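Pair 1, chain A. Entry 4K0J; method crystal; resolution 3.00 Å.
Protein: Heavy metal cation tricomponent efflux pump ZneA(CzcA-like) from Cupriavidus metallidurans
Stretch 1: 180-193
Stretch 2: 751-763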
# COMPACT_ATOMS: atom_id res chain seq x y z
N THR A 180 -16.30 -35.52 6.58
CA THR A 180 -17.34 -34.50 6.48
C THR A 180 -18.68 -35.20 6.32
O THR A 180 -18.78 -36.22 5.64
CB THR A 180 -17.09 -33.54 5.30
OG1 THR A 180 -17.13 -34.28 4.08
CG2 THR A 180 -15.73 -32.89 5.42
N THR A 181 -19.71 -34.67 6.97
CA THR A 181 -21.00 -35.33 7.02
C THR A 181 -22.02 -34.66 6.11
O THR A 181 -22.19 -33.44 6.16
CB THR A 181 -21.56 -35.35 8.47
OG1 THR A 181 -20.65 -36.05 9.33
CG2 THR A 181 -22.92 -36.03 8.53
N GLN A 182 -22.69 -35.44 5.28
CA GLN A 182 -23.71 -34.89 4.39
C GLN A 182 -24.99 -35.70 4.45
O GLN A 182 -25.01 -36.83 4.94
CB GLN A 182 -23.19 -34.78 2.96
CG GLN A 182 -22.63 -36.06 2.37
CD GLN A 182 -21.92 -35.81 1.05
OE1 GLN A 182 -21.75 -36.73 0.24
NE2 GLN A 182 -21.51 -34.56 0.84
N PHE A 183 -26.07 -35.08 3.96
CA PHE A 183 -27.38 -35.71 3.89
C PHE A 183 -27.53 -36.22 2.47
O PHE A 183 -27.33 -35.47 1.52
CB PHE A 183 -28.49 -34.69 4.16
CG PHE A 183 -28.56 -34.21 5.59
CD1 PHE A 183 -29.72 -34.38 6.33
CD2 PHE A 183 -27.49 -33.57 6.19
CE1 PHE A 183 -29.81 -33.93 7.64
CE2 PHE A 183 -27.56 -33.13 7.50
CZ PHE A 183 -28.73 -33.31 8.22
N MET A 184 -27.87 -37.50 2.30
CA MET A 184 -28.00 -38.03 0.95
C MET A 184 -29.05 -39.11 0.77
O MET A 184 -29.16 -40.05 1.57
CB MET A 184 -26.64 -38.51 0.43
CG MET A 184 -26.01 -39.63 1.22
SD MET A 184 -24.38 -40.05 0.59
CE MET A 184 -24.04 -41.57 1.47
N LEU A 185 -29.84 -38.96 -0.29
CA LEU A 185 -30.77 -39.99 -0.72
C LEU A 185 -30.04 -40.88 -1.71
O LEU A 185 -29.32 -40.39 -2.58
CB LEU A 185 -32.00 -39.36 -1.38
CG LEU A 185 -33.13 -40.26 -1.90
CD1 LEU A 185 -32.89 -40.74 -3.33
CD2 LEU A 185 -33.36 -41.45 -0.97
N GLU A 186 -30.25 -42.18 -1.58
CA GLU A 186 -29.60 -43.14 -2.47
C GLU A 186 -30.56 -43.69 -3.52
O GLU A 186 -31.19 -44.73 -3.32
CB GLU A 186 -28.96 -44.25 -1.64
CG GLU A 186 -27.97 -43.73 -0.61
CD GLU A 186 -27.13 -44.83 0.02
OE1 GLU A 186 -27.61 -45.98 0.10
OE2 GLU A 186 -25.99 -44.54 0.43
N PHE A 187 -30.65 -42.98 -4.64
CA PHE A 187 -31.57 -43.31 -5.74
C PHE A 187 -31.42 -44.72 -6.30
O PHE A 187 -30.33 -45.30 -6.33
CB PHE A 187 -31.40 -42.32 -6.89
CG PHE A 187 -32.21 -41.07 -6.75
CD1 PHE A 187 -33.59 -41.11 -6.88
CD2 PHE A 187 -31.59 -39.86 -6.51
CE1 PHE A 187 -34.34 -39.95 -6.76
CE2 PHE A 187 -32.34 -38.70 -6.38
CZ PHE A 187 -33.72 -38.75 -6.51
N ASP A 188 -32.55 -45.26 -6.75
CA ASP A 188 -32.57 -46.47 -7.56
C ASP A 188 -33.35 -46.14 -8.81
O ASP A 188 -34.58 -46.09 -8.79
CB ASP A 188 -33.23 -47.63 -6.81
CG ASP A 188 -33.31 -48.89 -7.64
OD1 ASP A 188 -32.39 -49.13 -8.45
OD2 ASP A 188 -34.30 -49.64 -7.50
N PRO A 189 -32.64 -45.89 -9.93
CA PRO A 189 -33.20 -45.45 -11.21
C PRO A 189 -34.33 -46.35 -11.74
O PRO A 189 -35.01 -45.95 -12.69
CB PRO A 189 -32.00 -45.50 -12.15
CG PRO A 189 -30.82 -45.32 -11.26
CD PRO A 189 -31.18 -46.03 -9.99
N VAL A 190 -34.50 -47.53 -11.15
CA VAL A 190 -35.60 -48.42 -11.48
C VAL A 190 -36.93 -47.67 -11.38
O VAL A 190 -37.83 -47.85 -12.21
CB VAL A 190 -35.63 -49.64 -10.54
CG1 VAL A 190 -36.84 -50.52 -10.84
CG2 VAL A 190 -34.35 -50.43 -10.67
N MET A 191 -37.05 -46.82 -10.37
CA MET A 191 -38.23 -45.98 -10.20
C MET A 191 -38.02 -44.57 -10.75
O MET A 191 -38.63 -43.61 -10.30
CB MET A 191 -38.67 -45.94 -8.73
CG MET A 191 -39.11 -47.30 -8.17
SD MET A 191 -40.54 -48.03 -9.00
CE MET A 191 -40.59 -49.65 -8.24
N LEU A 192 -37.14 -44.47 -11.74
CA LEU A 192 -36.95 -43.24 -12.50
C LEU A 192 -37.28 -43.52 -13.96
O LEU A 192 -37.40 -42.60 -14.77
CB LEU A 192 -35.51 -42.76 -12.39
CG LEU A 192 -35.14 -42.02 -11.12
CD1 LEU A 192 -33.64 -41.82 -11.05
CD2 LEU A 192 -35.86 -40.68 -11.07
N SER A 193 -37.42 -44.81 -14.26
CA SER A 193 -37.68 -45.28 -15.62
C SER A 193 -38.92 -44.65 -16.25
O SER A 193 -38.81 -43.74 -17.07
CB SER A 193 -37.80 -46.81 -15.61
OG SER A 193 -38.57 -47.26 -14.51
N SER A 751 -23.25 -26.47 9.16
CA SER A 751 -23.97 -26.65 7.90
C SER A 751 -23.47 -27.88 7.14
O SER A 751 -22.31 -28.27 7.25
CB SER A 751 -23.86 -25.39 7.05
OG SER A 751 -22.51 -25.04 6.84
N TYR A 752 -24.36 -28.49 6.36
CA TYR A 752 -24.06 -29.74 5.67
C TYR A 752 -24.68 -29.71 4.28
O TYR A 752 -25.70 -29.07 4.06
CB TYR A 752 -24.62 -30.95 6.46
CG TYR A 752 -24.34 -30.90 7.95
CD1 TYR A 752 -25.22 -30.26 8.82
CD2 TYR A 752 -23.20 -31.48 8.49
CE1 TYR A 752 -24.98 -30.20 10.18
CE2 TYR A 752 -22.95 -31.42 9.85
CZ TYR A 752 -23.84 -30.78 10.69
OH TYR A 752 -23.60 -30.72 12.05
N ASN A 753 -24.05 -30.40 3.33
CA ASN A 753 -24.58 -30.49 1.98
C ASN A 753 -25.60 -31.60 1.89
O ASN A 753 -25.38 -32.69 2.40
CB ASN A 753 -23.47 -30.75 0.97
CG ASN A 753 -22.40 -29.67 0.96
OD1 ASN A 753 -21.23 -29.93 0.69
ND2 ASN A 753 -22.81 -28.44 1.27
N VAL A 754 -26.73 -31.32 1.25
CA VAL A 754 -27.68 -32.36 0.89
C VAL A 754 -27.41 -32.79 -0.54
O VAL A 754 -27.46 -31.98 -1.47
CB VAL A 754 -29.13 -31.89 1.00
CG1 VAL A 754 -30.08 -33.09 0.92
CG2 VAL A 754 -29.34 -31.11 2.28
N VAL A 755 -27.12 -34.08 -0.69
CA VAL A 755 -26.71 -34.66 -1.97
C VAL A 755 -27.72 -35.70 -2.46
O VAL A 755 -28.30 -36.44 -1.67
CB VAL A 755 -25.33 -35.33 -1.83
CG1 VAL A 755 -24.81 -35.77 -3.19
CG2 VAL A 755 -24.34 -34.40 -1.17
N ALA A 756 -27.92 -35.74 -3.78
CA ALA A 756 -28.68 -36.82 -4.41
C ALA A 756 -27.76 -37.62 -5.31
O ALA A 756 -27.06 -37.05 -6.15
CB ALA A 756 -29.84 -36.27 -5.21
N ARG A 757 -27.75 -38.93 -5.13
CA ARG A 757 -26.96 -39.80 -5.99
C ARG A 757 -27.48 -41.24 -5.97
O ARG A 757 -28.07 -41.68 -4.98
CB ARG A 757 -25.49 -39.78 -5.57
CG ARG A 757 -25.20 -40.42 -4.22
CD ARG A 757 -23.70 -40.61 -4.02
NE ARG A 757 -23.39 -41.22 -2.73
CZ ARG A 757 -22.16 -41.51 -2.31
NH1 ARG A 757 -21.98 -42.06 -1.12
NH2 ARG A 757 -21.12 -41.24 -3.09
N PHE A 758 -27.27 -41.95 -7.07
CA PHE A 758 -27.65 -43.35 -7.18
C PHE A 758 -26.92 -44.19 -6.15
O PHE A 758 -25.82 -43.83 -5.71
CB PHE A 758 -27.33 -43.88 -8.58
CG PHE A 758 -28.00 -43.11 -9.68
CD1 PHE A 758 -29.28 -42.61 -9.53
CD2 PHE A 758 -27.33 -42.88 -10.88
CE1 PHE A 758 -29.90 -41.90 -10.55
CE2 PHE A 758 -27.95 -42.17 -11.90
CZ PHE A 758 -29.23 -41.67 -11.73
N ILE A 759 -27.53 -45.31 -5.77
CA ILE A 759 -26.94 -46.18 -4.76
C ILE A 759 -25.74 -46.93 -5.32
O ILE A 759 -25.55 -46.99 -6.54
CB ILE A 759 -27.99 -47.19 -4.22
CG1 ILE A 759 -27.60 -47.69 -2.82
CG2 ILE A 759 -28.20 -48.34 -5.21
CD1 ILE A 759 -28.64 -48.57 -2.17
N GLY A 760 -24.93 -47.50 -4.44
CA GLY A 760 -23.79 -48.30 -4.86
C GLY A 760 -24.26 -49.50 -5.66
O GLY A 760 -25.43 -49.88 -5.59
N SER A 761 -23.34 -50.08 -6.43
CA SER A 761 -23.65 -51.22 -7.29
C SER A 761 -24.68 -50.89 -8.38
O SER A 761 -25.20 -51.79 -9.04
CB SER A 761 -24.09 -52.44 -6.48
OG SER A 761 -25.39 -52.26 -5.94
N SER A 762 -24.98 -49.60 -8.54
CA SER A 762 -25.78 -49.13 -9.66
C SER A 762 -24.86 -48.37 -10.60
O SER A 762 -25.22 -48.06 -11.74
CB SER A 762 -26.92 -48.23 -9.18
OG SER A 762 -27.61 -47.64 -10.26
N ARG A 763 -23.67 -48.06 -10.10
CA ARG A 763 -22.62 -47.39 -10.85
C ARG A 763 -21.35 -48.22 -10.77
O ARG A 763 -20.26 -47.74 -11.08
CB ARG A 763 -22.36 -46.00 -10.27
CG ARG A 763 -22.41 -46.00 -8.75
CD ARG A 763 -21.94 -44.70 -8.14
NE ARG A 763 -22.16 -44.71 -6.69
CZ ARG A 763 -21.76 -43.76 -5.86
NH1 ARG A 763 -22.02 -43.88 -4.56
NH2 ARG A 763 -21.09 -42.70 -6.30

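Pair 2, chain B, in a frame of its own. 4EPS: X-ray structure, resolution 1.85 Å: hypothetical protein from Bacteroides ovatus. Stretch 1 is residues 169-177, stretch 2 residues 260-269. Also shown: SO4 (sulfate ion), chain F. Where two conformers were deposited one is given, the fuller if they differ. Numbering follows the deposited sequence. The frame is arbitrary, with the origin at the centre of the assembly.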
# COMPACT_ATOMS: atom_id res chain seq x y z
N THR B 169 -7.47 -15.82 -2.38
CA THR B 169 -6.69 -14.58 -2.30
C THR B 169 -6.60 -14.08 -0.87
O THR B 169 -7.61 -13.74 -0.27
CB THR B 169 -7.32 -13.49 -3.18
OG1 THR B 169 -7.43 -13.97 -4.51
CG2 THR B 169 -6.47 -12.16 -3.18
N ARG B 170 -5.39 -14.02 -0.34
CA ARG B 170 -5.20 -13.41 0.96
C ARG B 170 -5.19 -11.88 0.74
O ARG B 170 -4.51 -11.39 -0.16
CB ARG B 170 -3.91 -13.88 1.62
CG ARG B 170 -3.57 -13.04 2.86
CD ARG B 170 -2.23 -13.35 3.41
NE ARG B 170 -2.05 -12.68 4.70
CZ ARG B 170 -0.91 -12.69 5.38
NH1 ARG B 170 0.15 -13.32 4.89
NH2 ARG B 170 -0.82 -12.07 6.54
N TYR B 171 -5.96 -11.15 1.55
CA TYR B 171 -5.93 -9.69 1.55
C TYR B 171 -5.16 -9.22 2.75
O TYR B 171 -5.48 -9.58 3.88
CB TYR B 171 -7.35 -9.08 1.59
CG TYR B 171 -8.07 -9.12 0.26
CD1 TYR B 171 -8.65 -10.29 -0.21
CD2 TYR B 171 -8.15 -7.98 -0.54
CE1 TYR B 171 -9.28 -10.35 -1.45
CE2 TYR B 171 -8.78 -8.02 -1.78
CZ TYR B 171 -9.36 -9.21 -2.22
OH TYR B 171 -9.98 -9.29 -3.44
N ILE B 172 -4.12 -8.44 2.52
CA ILE B 172 -3.42 -7.75 3.61
C ILE B 172 -4.05 -6.35 3.60
O ILE B 172 -3.73 -5.53 2.74
CB ILE B 172 -1.88 -7.75 3.42
CG1 ILE B 172 -1.32 -9.22 3.45
CG2 ILE B 172 -1.19 -6.85 4.47
CD1 ILE B 172 0.01 -9.40 2.69
N PHE B 173 -4.99 -6.11 4.50
CA PHE B 173 -5.66 -4.80 4.57
C PHE B 173 -4.77 -3.80 5.25
O PHE B 173 -4.17 -4.10 6.29
CB PHE B 173 -7.00 -4.92 5.30
CG PHE B 173 -8.02 -5.71 4.52
CD1 PHE B 173 -8.35 -5.37 3.22
CD2 PHE B 173 -8.66 -6.80 5.11
CE1 PHE B 173 -9.32 -6.09 2.52
CE2 PHE B 173 -9.65 -7.51 4.42
CZ PHE B 173 -9.97 -7.14 3.14
N THR B 174 -4.64 -2.61 4.62
CA THR B 174 -3.77 -1.55 5.13
C THR B 174 -4.51 -0.23 5.27
O THR B 174 -5.63 -0.09 4.79
CB THR B 174 -2.57 -1.33 4.17
OG1 THR B 174 -3.05 -0.71 2.96
CG2 THR B 174 -1.76 -2.61 3.88
N ASP B 175 -3.86 0.74 5.90
CA ASP B 175 -4.32 2.11 5.96
C ASP B 175 -3.76 2.77 4.69
O ASP B 175 -3.12 2.08 3.87
CB ASP B 175 -3.85 2.81 7.28
CG ASP B 175 -2.35 3.04 7.44
OD1 ASP B 175 -1.57 2.73 6.49
OD2 ASP B 175 -1.94 3.49 8.54
N ALA B 176 -3.95 4.08 4.54
CA ALA B 176 -3.49 4.82 3.35
C ALA B 176 -1.98 4.85 3.21
O ALA B 176 -1.48 5.04 2.10
CB ALA B 176 -4.02 6.25 3.41
N GLU B 177 -1.23 4.56 4.30
CA GLU B 177 0.23 4.59 4.26
C GLU B 177 0.81 3.19 4.07
O GLU B 177 2.01 2.98 4.19
CB GLU B 177 0.81 5.28 5.54
CG GLU B 177 -0.03 6.45 6.07
CD GLU B 177 -0.52 7.46 5.05
OE1 GLU B 177 0.19 7.73 4.06
OE2 GLU B 177 -1.64 7.98 5.24
N GLY B 260 -4.15 -21.07 -7.91
CA GLY B 260 -4.28 -21.44 -6.51
C GLY B 260 -4.20 -20.22 -5.60
O GLY B 260 -4.78 -19.17 -5.90
N TYR B 261 -3.45 -20.35 -4.51
CA TYR B 261 -3.35 -19.28 -3.51
C TYR B 261 -2.48 -18.10 -3.97
O TYR B 261 -1.37 -18.28 -4.48
CB TYR B 261 -2.79 -19.86 -2.21
CG TYR B 261 -2.51 -18.85 -1.11
CD1 TYR B 261 -3.53 -18.42 -0.27
CD2 TYR B 261 -1.22 -18.38 -0.88
CE1 TYR B 261 -3.27 -17.54 0.78
CE2 TYR B 261 -0.95 -17.50 0.17
CZ TYR B 261 -1.97 -17.12 1.02
OH TYR B 261 -1.69 -16.30 2.07
N LYS B 262 -2.97 -16.87 -3.73
CA LYS B 262 -2.16 -15.69 -4.04
C LYS B 262 -2.41 -14.64 -2.95
O LYS B 262 -3.38 -14.76 -2.20
CB LYS B 262 -2.43 -15.13 -5.45
CG LYS B 262 -3.72 -14.32 -5.57
CD LYS B 262 -3.89 -13.80 -7.00
CE LYS B 262 -4.87 -12.65 -7.10
NZ LYS B 262 -6.26 -13.08 -6.79
N GLU B 263 -1.53 -13.62 -2.85
CA GLU B 263 -1.69 -12.57 -1.84
C GLU B 263 -1.73 -11.20 -2.48
O GLU B 263 -1.00 -10.94 -3.45
CB GLU B 263 -0.51 -12.60 -0.83
CG GLU B 263 -0.29 -13.92 -0.10
CD GLU B 263 0.64 -13.86 1.11
OE1 GLU B 263 1.34 -12.83 1.27
OE2 GLU B 263 0.61 -14.81 1.93
N VAL B 264 -2.59 -10.32 -1.95
CA VAL B 264 -2.68 -8.94 -2.42
C VAL B 264 -2.72 -7.98 -1.22
O VAL B 264 -3.00 -8.39 -0.10
CB VAL B 264 -3.92 -8.65 -3.35
CG1 VAL B 264 -3.94 -9.55 -4.60
CG2 VAL B 264 -5.24 -8.74 -2.58
N THR B 265 -2.47 -6.71 -1.48
CA THR B 265 -2.62 -5.70 -0.44
C THR B 265 -3.74 -4.76 -0.85
O THR B 265 -3.97 -4.55 -2.04
CB THR B 265 -1.32 -4.92 -0.12
OG1 THR B 265 -0.88 -4.23 -1.28
CG2 THR B 265 -0.24 -5.80 0.50
N HIS B 266 -4.45 -4.22 0.13
CA HIS B 266 -5.57 -3.35 -0.20
C HIS B 266 -5.80 -2.32 0.88
O HIS B 266 -5.96 -2.67 2.05
CB HIS B 266 -6.86 -4.19 -0.42
CG HIS B 266 -8.07 -3.34 -0.72
ND1 HIS B 266 -8.24 -2.73 -1.97
CD2 HIS B 266 -9.08 -2.96 0.10
CE1 HIS B 266 -9.36 -2.01 -1.87
NE2 HIS B 266 -9.90 -2.11 -0.65
N HIS B 267 -5.88 -1.05 0.48
CA HIS B 267 -6.26 0.04 1.40
C HIS B 267 -7.75 -0.07 1.71
O HIS B 267 -8.58 0.26 0.86
CB HIS B 267 -5.92 1.42 0.81
CG HIS B 267 -6.36 2.58 1.69
ND1 HIS B 267 -6.50 3.86 1.17
CD2 HIS B 267 -6.62 2.62 3.03
CE1 HIS B 267 -6.87 4.63 2.19
NE2 HIS B 267 -6.97 3.94 3.32
N LEU B 268 -8.08 -0.59 2.89
CA LEU B 268 -9.49 -0.84 3.25
C LEU B 268 -10.17 0.47 3.65
O LEU B 268 -9.75 1.15 4.58
CB LEU B 268 -9.57 -1.90 4.39
CG LEU B 268 -10.97 -2.36 4.84
CD1 LEU B 268 -11.76 -3.03 3.66
CD2 LEU B 268 -10.86 -3.35 6.02
N GLN B 269 -11.25 0.82 2.96
CA GLN B 269 -11.97 2.08 3.25
C GLN B 269 -13.46 1.90 3.29
O GLN B 269 -14.02 1.05 2.60
CB GLN B 269 -11.66 3.11 2.14
CG GLN B 269 -10.18 3.53 2.09
CD GLN B 269 -9.97 4.60 1.07
OE1 GLN B 269 -9.92 4.35 -0.15
NE2 GLN B 269 -9.91 5.80 1.54
S SO4 F . -6.89 6.15 6.20
O1 SO4 F . -7.75 6.17 5.02
O2 SO4 F . -6.03 7.31 6.14
O3 SO4 F . -7.74 6.22 7.37
O4 SO4 F . -6.06 5.00 6.24
O HOH W 1 -7.84 1.77 6.31

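Two neighbouring parallel β-strands fix the backbone and leave the side chains free to vary, and pairs 1 and 2 illustrate the principle well. Fourteen central residues superpose with an RMSD of 0.7 Å, and the strand directions diverge by 21° in pair 1 and 23° in pair 2. In both, one strand supplies the N and O of alternate residues, and these reach out to two different residues of its neighbour. Phe A183 N donates to Asn A753 O (2.9 Å) and Val A755 N donates to Phe A183 O (2.6 Å); at the matching positions Arg B170 N donates to Lys B262 O and Val B264 N to Arg B170 O, both 2.8 Å. The ladder continues through Leu A185 and Ile B172 to Phe A187 and Thr B174, where Ile A759 N meets Phe A187 O at 2.9 Å and Leu B268 N meets Thr B174 O at 3.1 Å. It is looser midway in pair 1, where the bond from Arg A757 N to Leu A185 O is weak at 3.3 Å; its counterpart, His B266 N to Ile B172 O, measures 3.0 Å.

Val A755 and Val B264 coincide almost exactly, yet they serve different neighbours. Val A755 CB lies 4.1 Å from Met A184 CB, whereas Val B264 CG2 sits over the face of the Tyr B171 ring, 3.6 Å from Tyr B171 CD2. A flat ring thus replaces a flexible thioether chain beside the same valine.

On the other face, the match of Phe A183 and Val A754 with Arg B170 and Glu B263 exchanges apolar packing for charge. Phe A183 CB approaches Val A754 CG1 at 3.9 Å; Arg B170 NH1 and Glu B263 OE2 instead form a salt bridge, its hydrogen bond weak at 3.3 Å. Tyr B261 OH also donates to Glu B263 OE2 (2.7 Å), so one carboxylate oxygen ties together residues from both strands.

At the C-terminal end the chemistry of the matched side chains also differs. In pair 1, Phe A187 CB packs 3.4 Å from Phe A758 CD1, and Pro A189 CG lies over the face of the Phe A758 ring, 3.7 Å from its centroid. At the matching positions, the side chain of His B267 and the backbone N of Ala B176 bind a sulfate: His B267 NE2 donates to sulfate O1 (2.9 Å), and Ala B176 N to sulfate O4 (2.9 Å). Thr B174, which matches Phe A187, turns its OG1 to Asp B175 O (2.9 Å). The ion probably comes from the crystallisation liquor. A closely similar backbone thus accommodates apolar packing of two phenylalanines and a proline in one protein and an anion in the other.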